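Local coordinates for protein tyrosinase (Burkholderia thailandensis, PDB 5ZRD) that probably hydroxylates monophenols to catechols and oxidises these to quinones at a dinuclear copper centre, as a tyrosinase working at acidic pH, at residues Asp165-Lys173 / Gly184-Leu192. Residues are numbered along the deposited sequence; the frame is centred on the assembly and turned at random.
Sequences DGNIYEKPK and GLVGTPEAL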
loop_
_atom_site.group_PDB
_atom_site.type_symbol
_atom_site.label_atom_id
_atom_site.label_comp_id
_atom_site.label_asym_id
_atom_site.label_seq_id
_atom_site.Cartn_x
_atom_site.Cartn_y
_atom_site.Cartn_z
ATOM N N ASP A 165 -7.484 12.023 -15.139
ATOM C CA ASP A 165 -6.285 12.653 -14.628
ATOM C C ASP A 165 -5.430 13.271 -15.714
ATOM O O ASP A 165 -5.280 12.694 -16.765
ATOM C CB ASP A 165 -5.475 11.633 -13.835
ATOM C CG ASP A 165 -4.342 12.279 -12.998
ATOM O OD1 ASP A 165 -4.607 13.158 -12.161
ATOM O OD2 ASP A 165 -3.181 11.906 -13.194
ATOM N N GLY A 166 -4.887 14.467 -15.443
ATOM C CA GLY A 166 -3.841 15.095 -16.280
ATOM C C GLY A 166 -2.679 15.570 -15.418
ATOM O O GLY A 166 -2.914 15.984 -14.283
ATOM N N ASN A 167 -1.425 15.519 -15.880
ATOM C CA ASN A 167 -0.380 16.070 -15.004
ATOM C C ASN A 167 0.753 16.666 -15.850
ATOM O O ASN A 167 0.741 16.553 -17.082
ATOM C CB ASN A 167 0.089 14.990 -14.025
ATOM C CG ASN A 167 0.757 13.883 -14.790
ATOM O OD1 ASN A 167 1.546 14.194 -15.655
ATOM N ND2 ASN A 167 0.391 12.638 -14.563
ATOM N N ILE A 168 1.748 17.255 -15.183
ATOM C CA ILE A 168 2.713 18.085 -15.880
ATOM C C ILE A 168 3.736 17.193 -16.587
ATOM O O ILE A 168 4.498 17.687 -17.446
ATOM C CB ILE A 168 3.375 19.138 -14.965
ATOM C CG1 ILE A 168 4.103 18.517 -13.775
ATOM C CG2 ILE A 168 2.363 20.188 -14.505
ATOM C CD1 ILE A 168 4.847 19.505 -12.953
ATOM N N TYR A 169 3.723 15.890 -16.302
ATOM C CA TYR A 169 4.490 14.976 -17.138
ATOM C C TYR A 169 3.937 14.940 -18.564
ATOM O O TYR A 169 4.684 14.649 -19.487
ATOM C CB TYR A 169 4.464 13.535 -16.632
ATOM C CG TYR A 169 5.011 13.303 -15.257
ATOM C CD1 TYR A 169 5.884 14.201 -14.662
ATOM C CD2 TYR A 169 4.680 12.154 -14.555
ATOM C CE1 TYR A 169 6.383 13.984 -13.383
ATOM C CE2 TYR A 169 5.173 11.922 -13.278
ATOM C CZ TYR A 169 6.041 12.835 -12.694
ATOM O OH TYR A 169 6.525 12.646 -11.430
ATOM N N GLU A 170 2.635 15.205 -18.736
ATOM C CA GLU A 170 1.905 14.799 -19.961
ATOM C C GLU A 170 2.030 15.874 -21.022
ATOM O O GLU A 170 2.050 17.085 -20.696
ATOM C CB GLU A 170 0.443 14.491 -19.630
ATOM C CG GLU A 170 0.324 13.299 -18.692
ATOM C CD GLU A 170 -1.077 12.772 -18.548
ATOM O OE1 GLU A 170 -1.240 11.546 -18.429
ATOM O OE2 GLU A 170 -1.974 13.609 -18.532
ATOM N N LYS A 171 2.130 15.398 -22.269
ATOM C CA LYS A 171 2.278 16.251 -23.417
ATOM C C LYS A 171 1.556 15.615 -24.600
ATOM O O LYS A 171 1.774 14.428 -24.888
ATOM C CB LYS A 171 3.773 16.495 -23.655
ATOM C CG LYS A 171 4.300 17.731 -22.947
ATOM C CD LYS A 171 5.717 17.707 -22.455
ATOM C CE LYS A 171 6.596 18.699 -23.166
ATOM N NZ LYS A 171 7.411 19.539 -22.254
ATOM N N PRO A 172 0.694 16.400 -25.293
ATOM C CA PRO A 172 -0.151 15.806 -26.327
ATOM C C PRO A 172 0.597 15.408 -27.604
ATOM O O PRO A 172 1.691 15.938 -27.898
ATOM C CB PRO A 172 -1.108 16.938 -26.734
ATOM C CG PRO A 172 -0.272 18.190 -26.577
ATOM C CD PRO A 172 0.514 17.877 -25.316
ATOM N N LYS A 173 -0.049 14.542 -28.381
ATOM C CA LYS A 173 0.369 14.281 -29.749
ATOM C C LYS A 173 0.496 15.601 -30.499
ATOM O O LYS A 173 -0.341 16.472 -30.319
ATOM C CB LYS A 173 -0.668 13.457 -30.501
ATOM C CG LYS A 173 -0.306 13.141 -31.943
ATOM C CD LYS A 173 -1.272 12.174 -32.563
ATOM C CE LYS A 173 -0.946 11.859 -34.000
ATOM N NZ LYS A 173 -1.680 10.647 -34.422
ATOM N N GLY A 184 7.334 24.933 -22.635
ATOM C CA GLY A 184 6.471 23.853 -23.139
ATOM C C GLY A 184 5.922 22.942 -22.056
ATOM O O GLY A 184 5.709 21.786 -22.308
ATOM N N LEU A 185 5.608 23.458 -20.887
ATOM C CA LEU A 185 4.970 22.635 -19.853
ATOM C C LEU A 185 3.449 22.839 -19.980
ATOM O O LEU A 185 2.985 23.956 -19.836
ATOM C CB LEU A 185 5.518 23.059 -18.488
ATOM C CG LEU A 185 5.294 22.086 -17.341
ATOM C CD1 LEU A 185 6.223 20.862 -17.437
ATOM C CD2 LEU A 185 5.492 22.804 -16.009
ATOM N N VAL A 186 2.692 21.795 -20.295
ATOM C CA VAL A 186 1.320 21.962 -20.827
ATOM C C VAL A 186 0.316 20.932 -20.252
ATOM O O VAL A 186 -0.841 20.884 -20.705
ATOM C CB VAL A 186 1.347 21.902 -22.366
ATOM C CG1 VAL A 186 2.071 23.085 -22.948
ATOM C CG2 VAL A 186 1.941 20.624 -22.925
ATOM N N GLY A 187 0.684 20.106 -19.276
ATOM C CA GLY A 187 -0.143 18.954 -18.946
ATOM C C GLY A 187 -1.246 19.247 -17.940
ATOM O O GLY A 187 -2.084 18.408 -17.722
ATOM N N THR A 188 -1.215 20.400 -17.284
ATOM C CA THR A 188 -2.328 20.860 -16.497
ATOM C C THR A 188 -2.844 22.186 -17.070
ATOM O O THR A 188 -2.143 22.883 -17.824
ATOM C CB THR A 188 -1.984 21.073 -15.017
ATOM O OG1 THR A 188 -1.073 22.162 -14.983
ATOM C CG2 THR A 188 -1.381 19.861 -14.346
ATOM N N PRO A 189 -4.079 22.544 -16.702
ATOM C CA PRO A 189 -4.667 23.794 -17.243
ATOM C C PRO A 189 -3.810 25.007 -16.866
ATOM O O PRO A 189 -3.541 25.819 -17.705
ATOM C CB PRO A 189 -6.065 23.866 -16.625
ATOM C CG PRO A 189 -6.426 22.391 -16.438
ATOM C CD PRO A 189 -5.114 21.731 -16.034
ATOM N N GLU A 190 -3.332 25.065 -15.636
ATOM C CA GLU A 190 -2.551 26.210 -15.188
ATOM C C GLU A 190 -1.185 26.193 -15.895
ATOM O O GLU A 190 -0.754 27.225 -16.403
ATOM C CB GLU A 190 -2.475 26.256 -13.658
ATOM C CG GLU A 190 -1.658 25.131 -13.042
ATOM C CD GLU A 190 -2.006 24.696 -11.618
ATOM O OE1 GLU A 190 -1.848 25.543 -10.683
ATOM O OE2 GLU A 190 -2.410 23.488 -11.434
ATOM N N ALA A 191 -0.535 25.035 -16.023
ATOM C CA ALA A 191 0.777 25.027 -16.687
ATOM C C ALA A 191 0.612 25.543 -18.119
ATOM O O ALA A 191 1.411 26.363 -18.603
ATOM C CB ALA A 191 1.399 23.655 -16.649
ATOM N N LEU A 192 -0.431 25.067 -18.778
ATOM C CA LEU A 192 -0.704 25.426 -20.166
ATOM C C LEU A 192 -1.004 26.926 -20.271
ATOM O O LEU A 192 -0.453 27.622 -21.142
ATOM C CB LEU A 192 -1.893 24.606 -20.672
ATOM C CG LEU A 192 -2.345 24.900 -22.100
ATOM C CD1 LEU A 192 -1.196 24.772 -23.078
ATOM C CD2 LEU A 192 -3.461 23.944 -22.478
HETATM O O HOH W 1 3.559 19.044 -19.503
HETATM O O HOH W 2 -2.567 16.137 -19.382
#
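I168 lays its CG2 branch alongside the T188 side chain, methyl against methyl at 3.8 Å between I168 CG2 and T188 CG2, and the same branch reaches A191 CB in the first turn of helix 189-200. The contact packs a type I beta turn, N167 to E170, against G187 and T188, the latter the N-cap of the helix, within the central tyrosinase domain, away from the coppers. With chi1 of 67°, T188 OG1 lies between its own backbone N and carbonyl carbon and caps the helix by accepting from A191 N at 3.1 Å, while CG2 is left to meet I168. G187 fits closely against the turn: its CA makes a CA-H...O contact of 3.2 Å with N167 O, the carbonyl that also accepts the turn's bond from E170 N. Two waters bridge polar groups of the two segments. One donates to I168 O and E170 O and accepts from V186 N; the other joins E170 OE2 to G187 O, while E170 OE1 accepts from D160 N. The leading strand, 165-167, pairs antiparallel with a strand of the second subunit, and T188 packs on G164 of that subunit. Further along, V186 CG2 touches both K171 CG and P172 CD, the valine side chain crossing each of theirs at about a right angle. The bent K171 chain, salt-bridged to D303, brings NZ to G184 O at 2.8 Å, the donor standing 49° out of the carbonyl plane.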